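Local coordinates for tetraacyldisaccharide 4'-kinase (Aquifex aeolicus, PDB 4ITM), which probably transfers the gamma-phosphate of ATP to the 4'-position of a tetraacyldisaccharide 1-phosphate, forming lipid IVA, in lipid IVA biosynthesis, at residues L154-D159 and L185-V190; P200-F205 and V298-E303; L44-S49 and A167-E172. All coordinates share one frame; numbering follows the deposited sequence.

Interaction 1 of 3, residues L154-D159 and L185-V190; sequences LLKKKD and LTYQEV. With ATP (adenosine-5'-triphosphate), chain B.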
loop_
_atom_site.group_PDB
_atom_site.type_symbol
_atom_site.label_atom_id
_atom_site.label_comp_id
_atom_site.label_asym_id
_atom_site.label_seq_id
_atom_site.Cartn_x
_atom_site.Cartn_y
_atom_site.Cartn_z
ATOM N N LEU A 154 7.055 7.435 -2.873
ATOM C CA LEU A 154 7.852 6.523 -2.052
ATOM C C LEU A 154 9.002 6.007 -2.884
ATOM O O LEU A 154 8.830 5.621 -4.033
ATOM C CB LEU A 154 7.033 5.322 -1.580
ATOM C CG LEU A 154 5.673 5.567 -0.933
ATOM C CD1 LEU A 154 5.009 4.249 -0.680
ATOM C CD2 LEU A 154 5.818 6.331 0.354
ATOM N N LEU A 155 10.169 5.945 -2.276
ATOM C CA LEU A 155 11.372 5.563 -2.975
ATOM C C LEU A 155 12.165 4.670 -2.042
ATOM O O LEU A 155 12.377 5.020 -0.875
ATOM C CB LEU A 155 12.171 6.827 -3.294
ATOM C CG LEU A 155 12.995 6.858 -4.569
ATOM C CD1 LEU A 155 12.102 6.635 -5.767
ATOM C CD2 LEU A 155 13.698 8.193 -4.656
ATOM N N LYS A 156 12.584 3.510 -2.541
ATOM C CA LYS A 156 13.498 2.652 -1.791
ATOM C C LYS A 156 14.837 2.638 -2.513
ATOM O O LYS A 156 14.890 2.882 -3.721
ATOM C CB LYS A 156 12.945 1.229 -1.637
ATOM C CG LYS A 156 12.648 0.500 -2.943
ATOM C CD LYS A 156 12.141 -0.919 -2.660
ATOM C CE LYS A 156 11.795 -1.679 -3.935
ATOM N NZ LYS A 156 10.734 -0.989 -4.722
ATOM N N LYS A 157 15.913 2.387 -1.771
ATOM C CA LYS A 157 17.267 2.444 -2.329
ATOM C C LYS A 157 17.392 1.658 -3.634
ATOM O O LYS A 157 18.003 2.121 -4.597
ATOM C CB LYS A 157 18.287 1.929 -1.310
ATOM C CG LYS A 157 19.730 2.015 -1.779
ATOM C CD LYS A 157 20.638 1.134 -0.918
ATOM C CE LYS A 157 22.123 1.337 -1.258
ATOM N NZ LYS A 157 22.998 0.512 -0.373
ATOM N N LYS A 158 16.788 0.478 -3.654
ATOM C CA LYS A 158 16.789 -0.412 -4.815
ATOM C C LYS A 158 16.248 0.235 -6.105
ATOM O O LYS A 158 16.721 -0.061 -7.212
ATOM C CB LYS A 158 15.982 -1.666 -4.456
ATOM C CG LYS A 158 15.877 -2.713 -5.537
ATOM C CD LYS A 158 15.062 -3.893 -5.036
ATOM C CE LYS A 158 14.730 -4.858 -6.163
ATOM N NZ LYS A 158 13.938 -6.022 -5.672
ATOM N N ASP A 159 15.265 1.122 -5.966
ATOM C CA ASP A 159 14.711 1.832 -7.124
ATOM C C ASP A 159 15.797 2.606 -7.849
ATOM O O ASP A 159 15.793 2.700 -9.080
ATOM C CB ASP A 159 13.619 2.812 -6.689
ATOM C CG ASP A 159 12.460 2.124 -6.026
ATOM O OD1 ASP A 159 12.264 0.925 -6.299
ATOM O OD2 ASP A 159 11.743 2.778 -5.243
ATOM N N LEU A 185 11.455 8.048 2.048
ATOM C CA LEU A 185 12.462 7.030 1.771
ATOM C C LEU A 185 12.151 5.771 2.573
ATOM O O LEU A 185 12.125 5.800 3.808
ATOM C CB LEU A 185 13.863 7.560 2.080
ATOM C CG LEU A 185 14.225 8.877 1.377
ATOM C CD1 LEU A 185 15.702 9.209 1.563
ATOM C CD2 LEU A 185 13.872 8.854 -0.110
ATOM N N THR A 186 11.906 4.673 1.862
ATOM C CA THR A 186 11.413 3.448 2.485
ATOM C C THR A 186 12.376 2.269 2.427
ATOM O O THR A 186 13.472 2.355 1.862
ATOM C CB THR A 186 10.075 2.995 1.872
ATOM O OG1 THR A 186 10.290 2.539 0.532
ATOM C CG2 THR A 186 9.065 4.141 1.882
ATOM N N TYR A 187 11.938 1.162 3.023
ATOM C CA TYR A 187 12.782 -0.009 3.235
ATOM C C TYR A 187 14.054 0.330 4.035
ATOM O O TYR A 187 15.110 -0.245 3.817
ATOM C CB TYR A 187 13.098 -0.702 1.904
ATOM C CG TYR A 187 11.952 -1.551 1.390
ATOM C CD1 TYR A 187 10.702 -0.988 1.117
ATOM C CD2 TYR A 187 12.115 -2.918 1.188
ATOM C CE1 TYR A 187 9.640 -1.773 0.657
ATOM C CE2 TYR A 187 11.073 -3.710 0.725
ATOM C CZ TYR A 187 9.843 -3.137 0.458
ATOM O OH TYR A 187 8.826 -3.936 -0.001
ATOM N N GLN A 188 13.928 1.261 4.979
ATOM C CA GLN A 188 15.052 1.685 5.810
ATOM C C GLN A 188 15.554 0.551 6.701
ATOM O O GLN A 188 16.752 0.416 6.926
ATOM C CB GLN A 188 14.652 2.874 6.686
ATOM C CG GLN A 188 14.330 4.158 5.908
ATOM C CD GLN A 188 15.570 4.765 5.278
ATOM O OE1 GLN A 188 16.687 4.470 5.690
ATOM N NE2 GLN A 188 15.378 5.607 4.264
ATOM N N GLU A 189 14.624 -0.261 7.200
ATOM C CA GLU A 189 14.949 -1.339 8.123
ATOM C C GLU A 189 15.977 -2.307 7.513
ATOM O O GLU A 189 16.969 -2.654 8.152
ATOM C CB GLU A 189 13.670 -2.087 8.556
ATOM C CG GLU A 189 12.554 -1.197 9.137
ATOM C CD GLU A 189 11.591 -0.643 8.079
ATOM O OE1 GLU A 189 10.727 0.183 8.442
ATOM O OE2 GLU A 189 11.685 -1.034 6.896
ATOM N N VAL A 190 15.740 -2.721 6.272
ATOM C CA VAL A 190 16.630 -3.668 5.595
ATOM C C VAL A 190 17.739 -2.974 4.783
ATOM O O VAL A 190 18.883 -3.408 4.792
ATOM C CB VAL A 190 15.825 -4.623 4.680
ATOM C CG1 VAL A 190 16.749 -5.496 3.851
ATOM C CG2 VAL A 190 14.897 -5.481 5.514
HETATM P PG ATP B . 2.786 -2.987 -0.101
HETATM O O1G ATP B . 3.346 -2.517 -1.413
HETATM O O2G ATP B . 2.007 -1.972 0.694
HETATM O O3G ATP B . 2.106 -4.337 -0.167
HETATM P PB ATP B . 5.443 -3.947 0.429
HETATM O O1B ATP B . 6.502 -2.917 0.099
HETATM O O2B ATP B . 5.174 -5.035 -0.572
HETATM O O3B ATP B . 4.052 -3.261 0.863
HETATM P PA ATP B . 6.006 -4.080 3.286
HETATM O O1A ATP B . 7.322 -4.700 3.676
HETATM O O2A ATP B . 5.849 -2.590 3.409
HETATM O O3A ATP B . 5.821 -4.678 1.801
HETATM O "O5'" ATP B . 4.827 -4.801 4.134
HETATM C "C5'" ATP B . 4.469 -6.155 3.821
HETATM C "C4'" ATP B . 2.962 -6.400 3.914
HETATM O "O4'" ATP B . 2.483 -6.292 5.262
HETATM C "C3'" ATP B . 2.152 -5.412 3.086
HETATM O "O3'" ATP B . 1.992 -5.888 1.745
HETATM C "C2'" ATP B . 0.851 -5.269 3.872
HETATM O "O2'" ATP B . -0.065 -6.328 3.576
HETATM C "C1'" ATP B . 1.265 -5.537 5.307
HETATM N N9 ATP B . 1.599 -4.307 6.058
HETATM C C8 ATP B . 2.142 -3.177 5.557
HETATM N N7 ATP B . 2.355 -2.263 6.526
HETATM C C5 ATP B . 1.947 -2.825 7.689
HETATM C C6 ATP B . 1.896 -2.404 9.106
HETATM N N6 ATP B . 2.336 -1.172 9.480
HETATM N N1 ATP B . 1.389 -3.292 10.002
HETATM C C2 ATP B . 0.964 -4.522 9.635
HETATM N N3 ATP B . 0.979 -4.971 8.369
HETATM C C4 ATP B . 1.457 -4.176 7.376
HETATM O O HOH W 1 15.817 1.198 0.809
#

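Interaction 2 of 3, residues P200-F205 and V298-E303; sequences PTFKMF and VKLERE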
loop_
_atom_site.group_PDB
_atom_site.type_symbol
_atom_site.label_atom_id
_atom_site.label_comp_id
_atom_site.label_asym_id
_atom_site.label_seq_id
_atom_site.Cartn_x
_atom_site.Cartn_y
_atom_site.Cartn_z
ATOM N N PRO A 200 11.354 18.211 -0.009
ATOM C CA PRO A 200 11.089 17.729 1.352
ATOM C C PRO A 200 11.145 16.201 1.376
ATOM O O PRO A 200 10.522 15.532 0.553
ATOM C CB PRO A 200 9.663 18.222 1.628
ATOM C CG PRO A 200 9.495 19.408 0.721
ATOM C CD PRO A 200 10.284 19.091 -0.511
ATOM N N THR A 201 11.903 15.654 2.312
ATOM C CA THR A 201 12.224 14.240 2.272
ATOM C C THR A 201 12.154 13.655 3.684
ATOM O O THR A 201 12.566 14.292 4.650
ATOM C CB THR A 201 13.611 14.034 1.606
ATOM O OG1 THR A 201 13.587 14.579 0.276
ATOM C CG2 THR A 201 13.976 12.566 1.528
ATOM N N PHE A 202 11.601 12.451 3.800
ATOM C CA PHE A 202 11.320 11.862 5.100
ATOM C C PHE A 202 11.606 10.369 5.066
ATOM O O PHE A 202 11.104 9.659 4.195
ATOM C CB PHE A 202 9.840 12.093 5.469
ATOM C CG PHE A 202 9.389 13.521 5.292
ATOM C CD1 PHE A 202 8.918 13.964 4.061
ATOM C CD2 PHE A 202 9.472 14.429 6.342
ATOM C CE1 PHE A 202 8.529 15.291 3.881
ATOM C CE2 PHE A 202 9.075 15.758 6.176
ATOM C CZ PHE A 202 8.602 16.190 4.938
ATOM N N LYS A 203 12.402 9.888 6.014
ATOM C CA LYS A 203 12.606 8.449 6.155
ATOM C C LYS A 203 11.442 7.802 6.911
ATOM O O LYS A 203 11.008 8.298 7.947
ATOM C CB LYS A 203 13.913 8.141 6.886
ATOM C CG LYS A 203 15.188 8.609 6.183
ATOM C CD LYS A 203 16.402 7.983 6.869
ATOM C CE LYS A 203 17.684 8.702 6.531
ATOM N NZ LYS A 203 18.807 8.228 7.405
ATOM N N MET A 204 10.954 6.685 6.389
ATOM C CA MET A 204 9.897 5.920 7.030
ATOM C C MET A 204 10.477 4.707 7.781
ATOM O O MET A 204 11.360 4.009 7.265
ATOM C CB MET A 204 8.888 5.444 5.978
ATOM C CG MET A 204 7.739 4.636 6.561
ATOM S SD MET A 204 6.437 4.234 5.384
ATOM C CE MET A 204 7.086 2.730 4.669
ATOM N N PHE A 205 9.977 4.465 8.992
ATOM C CA PHE A 205 10.355 3.284 9.779
ATOM C C PHE A 205 9.127 2.557 10.296
ATOM O O PHE A 205 8.103 3.182 10.605
ATOM C CB PHE A 205 11.244 3.644 10.981
ATOM C CG PHE A 205 12.557 4.255 10.601
ATOM C CD1 PHE A 205 12.657 5.622 10.357
ATOM C CD2 PHE A 205 13.689 3.466 10.467
ATOM C CE1 PHE A 205 13.868 6.195 10.004
ATOM C CE2 PHE A 205 14.908 4.027 10.103
ATOM C CZ PHE A 205 14.996 5.395 9.872
ATOM N N VAL A 298 3.878 2.741 12.255
ATOM C CA VAL A 298 4.593 3.392 11.162
ATOM C C VAL A 298 5.005 4.795 11.579
ATOM O O VAL A 298 4.171 5.578 12.033
ATOM C CB VAL A 298 3.732 3.461 9.904
ATOM C CG1 VAL A 298 4.536 4.050 8.726
ATOM C CG2 VAL A 298 3.210 2.078 9.572
ATOM N N LYS A 299 6.292 5.101 11.447
ATOM C CA LYS A 299 6.808 6.409 11.856
ATOM C C LYS A 299 7.642 7.112 10.771
ATOM O O LYS A 299 8.362 6.470 10.007
ATOM C CB LYS A 299 7.638 6.285 13.141
ATOM C CG LYS A 299 6.869 5.745 14.333
ATOM C CD LYS A 299 7.781 5.577 15.545
ATOM C CE LYS A 299 7.011 5.024 16.747
ATOM N NZ LYS A 299 7.900 4.784 17.927
ATOM N N LEU A 300 7.541 8.438 10.731
ATOM C CA LEU A 300 8.359 9.251 9.851
ATOM C C LEU A 300 9.292 10.145 10.652
ATOM O O LEU A 300 8.872 10.869 11.562
ATOM C CB LEU A 300 7.487 10.099 8.914
ATOM C CG LEU A 300 7.453 9.665 7.443
ATOM C CD1 LEU A 300 6.709 8.331 7.274
ATOM C CD2 LEU A 300 6.806 10.765 6.608
ATOM N N GLU A 301 10.569 10.085 10.304
ATOM C CA GLU A 301 11.570 10.912 10.944
ATOM C C GLU A 301 11.378 12.378 10.521
ATOM O O GLU A 301 11.124 12.663 9.345
ATOM C CB GLU A 301 12.964 10.380 10.600
ATOM C CG GLU A 301 14.116 11.309 10.911
ATOM C CD GLU A 301 15.446 10.751 10.421
ATOM O OE1 GLU A 301 15.962 11.241 9.391
ATOM O OE2 GLU A 301 15.975 9.822 11.066
ATOM N N ARG A 302 11.457 13.279 11.506
ATOM C CA ARG A 302 11.266 14.729 11.329
ATOM C C ARG A 302 10.089 15.061 10.417
ATOM O O ARG A 302 10.249 15.635 9.341
ATOM C CB ARG A 302 12.560 15.402 10.874
ATOM C CG ARG A 302 13.707 15.230 11.879
ATOM C CD ARG A 302 15.045 15.650 11.293
ATOM N NE ARG A 302 16.129 14.732 11.652
ATOM C CZ ARG A 302 16.956 14.163 10.775
ATOM N NH1 ARG A 302 16.828 14.415 9.478
ATOM N NH2 ARG A 302 17.915 13.344 11.192
ATOM N N GLU A 303 8.903 14.694 10.889
ATOM C CA GLU A 303 7.681 14.729 10.101
ATOM C C GLU A 303 7.028 16.104 9.989
ATOM O O GLU A 303 6.093 16.281 9.200
ATOM C CB GLU A 303 6.661 13.748 10.693
ATOM C CG GLU A 303 6.000 14.220 11.990
ATOM C CD GLU A 303 5.246 13.101 12.714
ATOM O OE1 GLU A 303 4.994 12.048 12.092
ATOM O OE2 GLU A 303 4.904 13.265 13.906
HETATM O O HOH W 2 13.140 14.400 7.408
HETATM O O HOH W 3 14.110 11.813 7.287
HETATM O O HOH W 4 18.565 11.051 9.135
#

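Interaction 3 of 3, residues L44-S49 and A167-E172; sequences LSVGGS and AGNLRE. With ATP (adenosine-5'-triphosphate), chain B.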
loop_
_atom_site.group_PDB
_atom_site.type_symbol
_atom_site.label_atom_id
_atom_site.label_comp_id
_atom_site.label_asym_id
_atom_site.label_seq_id
_atom_site.Cartn_x
_atom_site.Cartn_y
_atom_site.Cartn_z
ATOM N N LEU A 44 7.673 4.419 -8.124
ATOM C CA LEU A 44 8.199 4.234 -9.465
ATOM C C LEU A 44 8.351 2.770 -9.823
ATOM O O LEU A 44 8.658 2.433 -10.964
ATOM C CB LEU A 44 9.565 4.914 -9.585
ATOM C CG LEU A 44 9.580 6.423 -9.401
ATOM C CD1 LEU A 44 10.995 6.950 -9.593
ATOM C CD2 LEU A 44 8.604 7.090 -10.381
ATOM N N SER A 45 8.145 1.898 -8.848
ATOM C CA SER A 45 8.423 0.488 -9.060
ATOM C C SER A 45 7.140 -0.332 -9.186
ATOM O O SER A 45 6.082 0.078 -8.704
ATOM C CB SER A 45 9.267 -0.055 -7.904
ATOM O OG SER A 45 9.545 -1.434 -8.115
ATOM N N VAL A 46 7.238 -1.487 -9.842
ATOM C CA VAL A 46 6.153 -2.467 -9.824
ATOM C C VAL A 46 6.226 -3.350 -8.579
ATOM O O VAL A 46 5.276 -4.061 -8.268
ATOM C CB VAL A 46 6.160 -3.384 -11.059
ATOM C CG1 VAL A 46 5.725 -2.616 -12.299
ATOM C CG2 VAL A 46 7.531 -4.012 -11.248
ATOM N N GLY A 47 7.358 -3.315 -7.882
ATOM C CA GLY A 47 7.491 -4.009 -6.609
ATOM C C GLY A 47 7.075 -3.106 -5.462
ATOM O O GLY A 47 6.903 -1.891 -5.644
ATOM N N GLY A 48 6.921 -3.683 -4.273
ATOM C CA GLY A 48 6.461 -2.916 -3.121
ATOM C C GLY A 48 7.460 -1.859 -2.674
ATOM O O GLY A 48 8.668 -2.063 -2.742
ATOM N N SER A 49 6.962 -0.721 -2.206
ATOM C CA SER A 49 7.840 0.289 -1.637
ATOM C C SER A 49 7.255 0.851 -0.356
ATOM O O SER A 49 7.439 2.038 -0.048
ATOM C CB SER A 49 8.110 1.420 -2.645
ATOM O OG SER A 49 8.826 0.936 -3.772
ATOM N N ALA A 167 12.914 -5.183 -18.391
ATOM C CA ALA A 167 14.243 -5.604 -17.962
ATOM C C ALA A 167 14.416 -5.372 -16.464
ATOM O O ALA A 167 15.015 -6.189 -15.773
ATOM C CB ALA A 167 15.330 -4.878 -18.741
ATOM N N GLY A 168 13.891 -4.247 -15.978
ATOM C CA GLY A 168 13.925 -3.919 -14.565
ATOM C C GLY A 168 12.513 -3.785 -14.018
ATOM O O GLY A 168 11.560 -4.201 -14.680
ATOM N N ASN A 169 12.373 -3.218 -12.820
ATOM C CA ASN A 169 11.059 -3.082 -12.201
ATOM C C ASN A 169 10.447 -1.694 -12.277
ATOM O O ASN A 169 9.372 -1.477 -11.731
ATOM C CB ASN A 169 11.088 -3.498 -10.725
ATOM C CG ASN A 169 11.711 -4.853 -10.521
ATOM O OD1 ASN A 169 11.130 -5.871 -10.890
ATOM N ND2 ASN A 169 12.902 -4.876 -9.932
ATOM N N LEU A 170 11.120 -0.752 -12.929
ATOM C CA LEU A 170 10.614 0.618 -12.934
ATOM C C LEU A 170 9.463 0.817 -13.925
ATOM O O LEU A 170 9.528 0.388 -15.085
ATOM C CB LEU A 170 11.735 1.618 -13.216
ATOM C CG LEU A 170 12.876 1.659 -12.203
ATOM C CD1 LEU A 170 13.904 2.674 -12.654
ATOM C CD2 LEU A 170 12.338 1.987 -10.815
ATOM N N ARG A 171 8.409 1.467 -13.447
ATOM C CA ARG A 171 7.276 1.831 -14.280
ATOM C C ARG A 171 7.593 3.087 -15.078
ATOM O O ARG A 171 7.031 3.312 -16.155
ATOM C CB ARG A 171 6.048 2.094 -13.406
ATOM C CG ARG A 171 5.759 1.001 -12.412
ATOM C CD ARG A 171 4.323 1.050 -11.938
ATOM N NE ARG A 171 4.203 1.544 -10.582
ATOM C CZ ARG A 171 3.102 1.442 -9.837
ATOM N NH1 ARG A 171 2.012 0.848 -10.301
ATOM N NH2 ARG A 171 3.091 1.935 -8.614
ATOM N N GLU A 172 8.481 3.914 -14.526
ATOM C CA GLU A 172 8.853 5.184 -15.140
ATOM C C GLU A 172 10.325 5.418 -14.886
ATOM O O GLU A 172 10.839 4.979 -13.857
ATOM C CB GLU A 172 8.122 6.342 -14.471
ATOM C CG GLU A 172 6.646 6.336 -14.587
ATOM C CD GLU A 172 6.088 7.670 -14.191
ATOM O OE1 GLU A 172 5.609 7.800 -13.043
ATOM O OE2 GLU A 172 6.157 8.592 -15.027
HETATM P PG ATP B . 2.786 -2.987 -0.101
HETATM O O1G ATP B . 3.346 -2.517 -1.413
HETATM O O2G ATP B . 2.007 -1.972 0.694
HETATM O O3G ATP B . 2.106 -4.337 -0.167
HETATM P PB ATP B . 5.443 -3.947 0.429
HETATM O O1B ATP B . 6.502 -2.917 0.099
HETATM O O2B ATP B . 5.174 -5.035 -0.572
HETATM O O3B ATP B . 4.052 -3.261 0.863
HETATM P PA ATP B . 6.006 -4.080 3.286
HETATM O O1A ATP B . 7.322 -4.700 3.676
HETATM O O2A ATP B . 5.849 -2.590 3.409
HETATM O O3A ATP B . 5.821 -4.678 1.801
HETATM O "O5'" ATP B . 4.827 -4.801 4.134
HETATM C "C5'" ATP B . 4.469 -6.155 3.821
HETATM C "C4'" ATP B . 2.962 -6.400 3.914
HETATM O "O4'" ATP B . 2.483 -6.292 5.262
HETATM C "C3'" ATP B . 2.152 -5.412 3.086
HETATM O "O3'" ATP B . 1.992 -5.888 1.745
HETATM C "C2'" ATP B . 0.851 -5.269 3.872
HETATM O "O2'" ATP B . -0.065 -6.328 3.576
HETATM C "C1'" ATP B . 1.265 -5.537 5.307
HETATM N N9 ATP B . 1.599 -4.307 6.058
HETATM C C8 ATP B . 2.142 -3.177 5.557
HETATM N N7 ATP B . 2.355 -2.263 6.526
HETATM C C5 ATP B . 1.947 -2.825 7.689
HETATM C C6 ATP B . 1.896 -2.404 9.106
HETATM N N6 ATP B . 2.336 -1.172 9.480
HETATM N N1 ATP B . 1.389 -3.292 10.002
HETATM C C2 ATP B . 0.964 -4.522 9.635
HETATM N N3 ATP B . 0.979 -4.971 8.369
HETATM C C4 ATP B . 1.457 -4.176 7.376
#

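Interaction 1 of 3, residues L154-D159 and L185-V190
Lys156, lying alongside Tyr187, ends in an ammonium nitrogen gripped by three groups: Asp159 OD1, and Ser49 OG and Gly48 O of the phosphate-binding loop. The salt bridge Lys156 NZ to Asp159 OD1 measures 2.9 Å and reaches the carboxylate on its syn side, close to its plane. The other oxygen of Asp159 turns back to the backbone: Lys156 N meets Asp159 OD2 at 2.9 Å from above the carboxylate plane, almost straight at 176°. One aspartate thus holds both the nitrogen of the main chain and that of the side chain of a single lysine. With CG of Lys156 tucked between its backbone N and carbonyl carbon (chi1 58°) and the next two torsions extended, CD passes over the middle of the Tyr187 ring, 4.1 Å from its centroid, as a CH-pi contact; the ammonium group is too distant for more than a weak cation-pi attraction. A long, flexible aliphatic chain with a charged end suits this double duty. The ring, covered on that face, points its hydroxyl at the nucleotide, and Tyr187 OH donates to ATP O1B at 2.5 Å, the phosphate oxygen lying in the ring plane. The parallel strands 150-156 and 182-186 are joined near their ends by Thr186 N to Leu155 O, 2.8 Å. Thr186 OG1 rests against Lys156 CB and binds Ser49 O, whereas Leu155 CB and Leu185 CD2 pack 4.1 Å apart on the other face of the sheet. Where the strands part, a water bridges Lys157 N and Thr186 O, accepting from the former. The chemistry implies a second shell for a P-loop: the lysine and threonine bond to Gly48 and Ser49, the aspartate positions the lysine, and the tyrosine offers the beta-phosphate a hydroxyl donor.

Interaction 2 of 3, residues P200-F205 and V298-E303
Met204 swings CG opposite its own backbone N (chi1 -180°) and Leu300 sits at an unusual chi1 of -108°, a combination that sets the two side chains across each other on one face of the sheet. Leu300 divides its methyls between two neighbours: CD1 lies 3.8 Å from Met204 CB, and CD2 comes to 3.5 Å from Phe202 CB. The extended Met204 chain carries its sulfur to Val298, whose CG1 is 3.8 Å from Met204 SD. Branched and unbranched apolar chains suit this face because helices 51-61 and 304-312 lie against it, and Val298 also touches the bound ATP. Put in place of Leu300, an alanine would probably open a gap between Phe202 CB and Met204 CB, both of which would lose their methyl partner. The Phe202 ring presents its edge to the chain after the strand, with CD2 3.3 Å from Arg302 O in the ring plane. The antiparallel strands run at 160°, and Phe205 N to Lys299 O and Lys299 N to Phe205 O are both 2.8 Å; Glu301 N continues the ladder to Lys203 O. The face of Phe205 and Lys299 carries an aromatic ring, with Glu301 CB at its edge. Nearby, Lys203 and Glu301 lie side by side, with Lys203 NZ and Glu301 OE1 4.6 Å apart, beyond a salt bridge; Lys203 is paired instead with Glu194. Glu301 OE1 receives bonds from two waters, one of which accepts from Lys203 N, the other from Arg302 NH2. The same oxygen lies over a face of the Arg302 guanidinium, an attraction of charges alone. The chemistry implies a strand pair whose Met204-Leu300 face is packed against helices, while the charged groups beside it are linked through water and acids.

Interaction 3 of 3, residues L44-S49 and A167-E172
Residues 44-46 and 169-172 run in roughly opposing directions, 142° apart, joined by a single bridge in which Arg171 N donates to Leu44 O at 2.7 Å and Val46 N to Asn169 O at 2.8 Å. Val46 splits its methyls between two residues: CG2 lies 3.6 Å from Asn169 CB, while CG1 meets Arg171 CG at the same distance. A beta-branched residue can touch both at once. The Arg171 chain runs past the Ser45 carbonyl, NE being 3.0 Å from Ser45 O but badly angled for a hydrogen bond; its guanidinium is instead bonded to Asn43 and Asp139. Leu44 CD2 lies across the Glu172 chain at about a right angle. Ser45, with OG opposite its backbone N (chi1 -180°), accepts from Gly47 N at 2.9 Å, an ST turn that fixes the local course of the loop. Further on, Ser49 N approaches ATP O1B at 3.2 Å. A side chain on Gly48 would collide with ATP O2B, hence glycine. The chemistry implies that the start of this P-loop, whose residues 45-49 are predicted to bind ATP, is held by two backbone bonds together with the packing of Val46 and Leu44, while its glycine-rich end lies close against the phosphates.

Interaction 1 lies between the other two, its centre 12 Å from each. It joins interaction 3 through residues 48 and 49: Lys156 NZ lies 2.9 Å from Ser49 OG, and Thr186 OG1 3.0 Å from Ser49 O. Towards interaction 2 the sheet simply continues, with Leu185 N 2.7 Å from Phe202 O and Leu185 O 3.0 Å from Met204 N. Interactions 2 and 3 do not touch, their nearest atoms being about 5 Å apart. All three border ATP: interactions 1 and 3 both approach O1B of its beta-phosphate, by a tyrosine hydroxyl and the P-loop backbone, and interaction 2 reaches the nucleotide through Val298.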